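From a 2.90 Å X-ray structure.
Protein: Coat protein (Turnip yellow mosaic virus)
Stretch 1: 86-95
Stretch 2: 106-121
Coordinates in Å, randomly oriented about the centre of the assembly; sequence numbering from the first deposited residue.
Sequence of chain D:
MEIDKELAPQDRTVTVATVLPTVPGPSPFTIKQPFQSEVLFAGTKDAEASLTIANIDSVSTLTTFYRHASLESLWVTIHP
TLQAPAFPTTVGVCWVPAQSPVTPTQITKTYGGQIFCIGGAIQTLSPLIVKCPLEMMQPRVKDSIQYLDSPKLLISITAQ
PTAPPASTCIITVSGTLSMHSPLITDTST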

# COMPACT_ATOMS: atom_id res chain seq x y z
N ALA D 86 140.78 -5.51 5.76
CA ALA D 86 142.15 -5.08 5.56
C ALA D 86 142.50 -4.85 4.09
O ALA D 86 143.44 -4.12 3.77
CB ALA D 86 143.06 -6.12 6.16
N PHE D 87 141.73 -5.48 3.20
CA PHE D 87 141.97 -5.40 1.76
C PHE D 87 140.74 -5.16 0.89
O PHE D 87 140.22 -6.10 0.28
CB PHE D 87 142.62 -6.70 1.30
CG PHE D 87 143.99 -6.92 1.82
CD1 PHE D 87 144.22 -7.82 2.85
CD2 PHE D 87 145.08 -6.26 1.26
CE1 PHE D 87 145.51 -8.06 3.32
CE2 PHE D 87 146.38 -6.49 1.72
CZ PHE D 87 146.59 -7.39 2.75
N PRO D 88 140.27 -3.91 0.80
CA PRO D 88 139.09 -3.56 -0.02
C PRO D 88 139.24 -4.05 -1.44
O PRO D 88 140.26 -3.83 -2.07
CB PRO D 88 139.06 -2.03 0.04
CG PRO D 88 139.74 -1.70 1.31
CD PRO D 88 140.81 -2.74 1.50
N THR D 89 138.20 -4.69 -1.94
CA THR D 89 138.24 -5.23 -3.30
C THR D 89 137.13 -4.73 -4.21
O THR D 89 136.02 -4.45 -3.76
CB THR D 89 138.20 -6.75 -3.25
OG1 THR D 89 139.17 -7.23 -2.31
CG2 THR D 89 138.49 -7.32 -4.61
N THR D 90 137.42 -4.62 -5.50
CA THR D 90 136.41 -4.15 -6.44
C THR D 90 135.81 -5.34 -7.15
O THR D 90 136.52 -6.15 -7.74
CB THR D 90 136.99 -3.22 -7.51
OG1 THR D 90 137.33 -1.96 -6.93
CG2 THR D 90 135.98 -3.00 -8.61
N VAL D 91 134.49 -5.42 -7.09
CA VAL D 91 133.80 -6.52 -7.73
C VAL D 91 132.73 -6.01 -8.67
O VAL D 91 131.94 -5.12 -8.32
CB VAL D 91 133.13 -7.39 -6.71
CG1 VAL D 91 132.69 -8.68 -7.34
CG2 VAL D 91 134.08 -7.64 -5.58
N GLY D 92 132.72 -6.59 -9.87
CA GLY D 92 131.76 -6.20 -10.87
C GLY D 92 130.82 -7.34 -11.12
O GLY D 92 131.23 -8.51 -11.10
N VAL D 93 129.56 -7.01 -11.38
CA VAL D 93 128.55 -8.02 -11.59
C VAL D 93 127.51 -7.67 -12.62
O VAL D 93 127.01 -6.55 -12.66
CB VAL D 93 127.81 -8.33 -10.30
CG1 VAL D 93 126.70 -9.32 -10.55
CG2 VAL D 93 128.77 -8.84 -9.29
N CYS D 94 127.16 -8.67 -13.42
CA CYS D 94 126.14 -8.46 -14.41
C CYS D 94 125.48 -9.71 -14.94
O CYS D 94 126.14 -10.67 -15.35
CB CYS D 94 126.71 -7.66 -15.57
SG CYS D 94 125.39 -6.81 -16.42
N TRP D 95 124.16 -9.68 -14.91
CA TRP D 95 123.37 -10.79 -15.39
C TRP D 95 123.11 -10.46 -16.85
O TRP D 95 122.75 -9.33 -17.19
CB TRP D 95 122.05 -10.88 -14.62
CG TRP D 95 122.18 -11.49 -13.26
CD1 TRP D 95 121.91 -10.89 -12.06
CD2 TRP D 95 122.57 -12.83 -12.96
NE1 TRP D 95 122.11 -11.78 -11.03
CE2 TRP D 95 122.52 -12.97 -11.56
CE3 TRP D 95 122.96 -13.92 -13.74
CZ2 TRP D 95 122.84 -14.16 -10.92
CZ3 TRP D 95 123.28 -15.10 -13.11
CH2 TRP D 95 123.22 -15.22 -11.71
N GLN D 106 133.82 -5.23 -19.90
CA GLN D 106 132.88 -4.18 -20.24
C GLN D 106 131.58 -4.21 -19.44
O GLN D 106 130.52 -3.90 -19.98
CB GLN D 106 132.57 -4.26 -21.73
CG GLN D 106 132.42 -5.67 -22.27
CD GLN D 106 133.03 -5.83 -23.65
OE1 GLN D 106 132.33 -6.12 -24.62
NE2 GLN D 106 134.34 -5.63 -23.74
N ILE D 107 131.65 -4.55 -18.17
CA ILE D 107 130.43 -4.59 -17.37
C ILE D 107 129.85 -3.19 -17.25
O ILE D 107 128.64 -2.96 -17.32
CB ILE D 107 130.71 -5.11 -15.95
CG1 ILE D 107 131.02 -6.61 -16.00
CG2 ILE D 107 129.50 -4.84 -15.06
CD1 ILE D 107 131.19 -7.27 -14.65
N THR D 108 130.75 -2.25 -17.08
CA THR D 108 130.38 -0.87 -16.93
C THR D 108 129.83 -0.21 -18.19
O THR D 108 129.24 0.86 -18.11
CB THR D 108 131.57 -0.11 -16.42
OG1 THR D 108 132.77 -0.76 -16.85
CG2 THR D 108 131.55 -0.12 -14.93
N LYS D 109 130.02 -0.83 -19.36
CA LYS D 109 129.50 -0.25 -20.59
C LYS D 109 128.15 -0.89 -20.86
O LYS D 109 127.35 -0.41 -21.69
CB LYS D 109 130.47 -0.51 -21.75
CG LYS D 109 131.90 0.01 -21.51
CD LYS D 109 132.56 0.59 -22.77
CE LYS D 109 134.01 0.10 -22.95
NZ LYS D 109 134.39 -0.07 -24.39
N THR D 110 127.88 -1.96 -20.13
CA THR D 110 126.61 -2.67 -20.26
C THR D 110 125.55 -2.12 -19.35
O THR D 110 125.81 -1.82 -18.18
CB THR D 110 126.74 -4.11 -19.90
OG1 THR D 110 127.81 -4.68 -20.65
CG2 THR D 110 125.44 -4.83 -20.20
N TYR D 111 124.33 -2.06 -19.87
CA TYR D 111 123.21 -1.52 -19.11
C TYR D 111 123.05 -1.87 -17.63
O TYR D 111 123.20 -0.99 -16.77
CB TYR D 111 121.91 -1.83 -19.80
CG TYR D 111 120.74 -1.26 -19.05
CD1 TYR D 111 120.62 0.11 -18.83
CD2 TYR D 111 119.74 -2.09 -18.56
CE1 TYR D 111 119.52 0.64 -18.16
CE2 TYR D 111 118.63 -1.57 -17.88
CZ TYR D 111 118.53 -0.22 -17.69
OH TYR D 111 117.41 0.26 -17.06
N GLY D 112 122.69 -3.10 -17.31
CA GLY D 112 122.52 -3.40 -15.89
C GLY D 112 123.78 -3.38 -15.00
O GLY D 112 123.69 -3.22 -13.77
N GLY D 113 124.93 -3.56 -15.66
CA GLY D 113 126.24 -3.61 -15.02
C GLY D 113 126.40 -2.88 -13.71
O GLY D 113 126.01 -1.72 -13.59
N GLN D 114 127.01 -3.55 -12.73
CA GLN D 114 127.21 -2.97 -11.40
C GLN D 114 128.63 -3.12 -10.87
O GLN D 114 129.35 -4.04 -11.26
CB GLN D 114 126.23 -3.61 -10.42
CG GLN D 114 125.28 -2.63 -9.74
CD GLN D 114 123.98 -3.30 -9.38
OE1 GLN D 114 123.68 -4.40 -9.87
NE2 GLN D 114 123.18 -2.65 -8.52
N ILE D 115 129.02 -2.23 -9.94
CA ILE D 115 130.37 -2.25 -9.36
C ILE D 115 130.39 -1.94 -7.87
O ILE D 115 129.92 -0.87 -7.44
CB ILE D 115 131.28 -1.23 -10.06
CG1 ILE D 115 131.82 -1.82 -11.34
CG2 ILE D 115 132.47 -0.88 -9.20
CD1 ILE D 115 132.57 -3.08 -11.09
N PHE D 116 130.99 -2.83 -7.09
CA PHE D 116 131.04 -2.60 -5.65
C PHE D 116 132.39 -2.67 -5.01
O PHE D 116 133.27 -3.43 -5.43
CB PHE D 116 130.17 -3.59 -4.90
CG PHE D 116 128.97 -4.03 -5.64
CD1 PHE D 116 129.05 -5.07 -6.54
CD2 PHE D 116 127.76 -3.39 -5.44
CE1 PHE D 116 127.92 -5.48 -7.24
CE2 PHE D 116 126.62 -3.79 -6.15
CZ PHE D 116 126.70 -4.83 -7.04
N CYS D 117 132.55 -1.87 -3.96
CA CYS D 117 133.77 -1.91 -3.20
C CYS D 117 133.44 -2.82 -2.03
O CYS D 117 132.43 -2.63 -1.35
CB CYS D 117 134.15 -0.55 -2.67
SG CYS D 117 135.68 -0.70 -1.75
N ILE D 118 134.29 -3.80 -1.81
CA ILE D 118 134.05 -4.74 -0.74
C ILE D 118 135.00 -4.57 0.43
O ILE D 118 136.20 -4.84 0.32
CB ILE D 118 134.15 -6.16 -1.27
CG1 ILE D 118 133.25 -6.33 -2.48
CG2 ILE D 118 133.74 -7.13 -0.19
CD1 ILE D 118 131.81 -6.34 -2.13
N GLY D 119 134.46 -4.11 1.56
CA GLY D 119 135.26 -3.93 2.75
C GLY D 119 136.08 -2.67 2.76
O GLY D 119 136.05 -1.90 1.80
N GLY D 120 136.81 -2.44 3.84
CA GLY D 120 137.65 -1.26 3.93
C GLY D 120 137.01 0.01 4.48
O GLY D 120 137.72 0.93 4.88
N ALA D 121 135.67 0.06 4.48
CA ALA D 121 134.94 1.23 4.99
C ALA D 121 133.58 0.87 5.55
O ALA D 121 133.02 -0.17 5.23
CB ALA D 121 134.79 2.27 3.91

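Strand 89-95 and strand 114-118 run antiparallel, with 4.7 Å between their axes at closest approach. Six backbone hydrogen bonds join them in three reciprocal pairs. T89 N donates to I118 O (3.0 Å), and I118 N to T89 O (2.7 Å). V91 N donates to F116 O (2.9 Å), and F116 N to V91 O (2.8 Å). V93 N and Q114 O are 3.0 Å apart, as are Q114 N and V93 O. Between these pairs the chains draw closer, and CA-H...O contacts fill the gaps, such as G92 CA to Q114 O at 3.3 Å.

One face of the sheet carries T89, V91, V93, Q114, F116 and I118. Here V91 CG2 packs against I118 CG1 at 3.5 Å. V93 CG2 meets the edge of the F116 ring, 4.0 Å from CE1. Branched side chains suit both the extended backbone and this close apolar packing.

The other face carries T90, I115 and C117, and has its hollow at G92. The end of I115 leans into it, with CD1 3.2 Å from G92 CA. The tip of I107 also enters, with CD1 3.6 Å from G92 C. A CB on G92 would lie 2.9 Å from I115 CD1, a clash, so the missing side chain makes room for these methyls.

C94 points toward stretch 2. Its CB lies 4.0 Å from I107 CG2, and its SG lies 3.4 Å from G113 N. The small thiol fits beside the tight G112-G113 backbone.

At the other end, P88 is the bump and G120 the hollow. P88 CG sits 3.4 Å from G120 CA. A CB on G120 would come within 2.1 Å of P88 CG. The backbone angles of G120 also call for glycine, and the positive phi of G119 favours it. Together the two stretches bury 683 Å², summed over both sides.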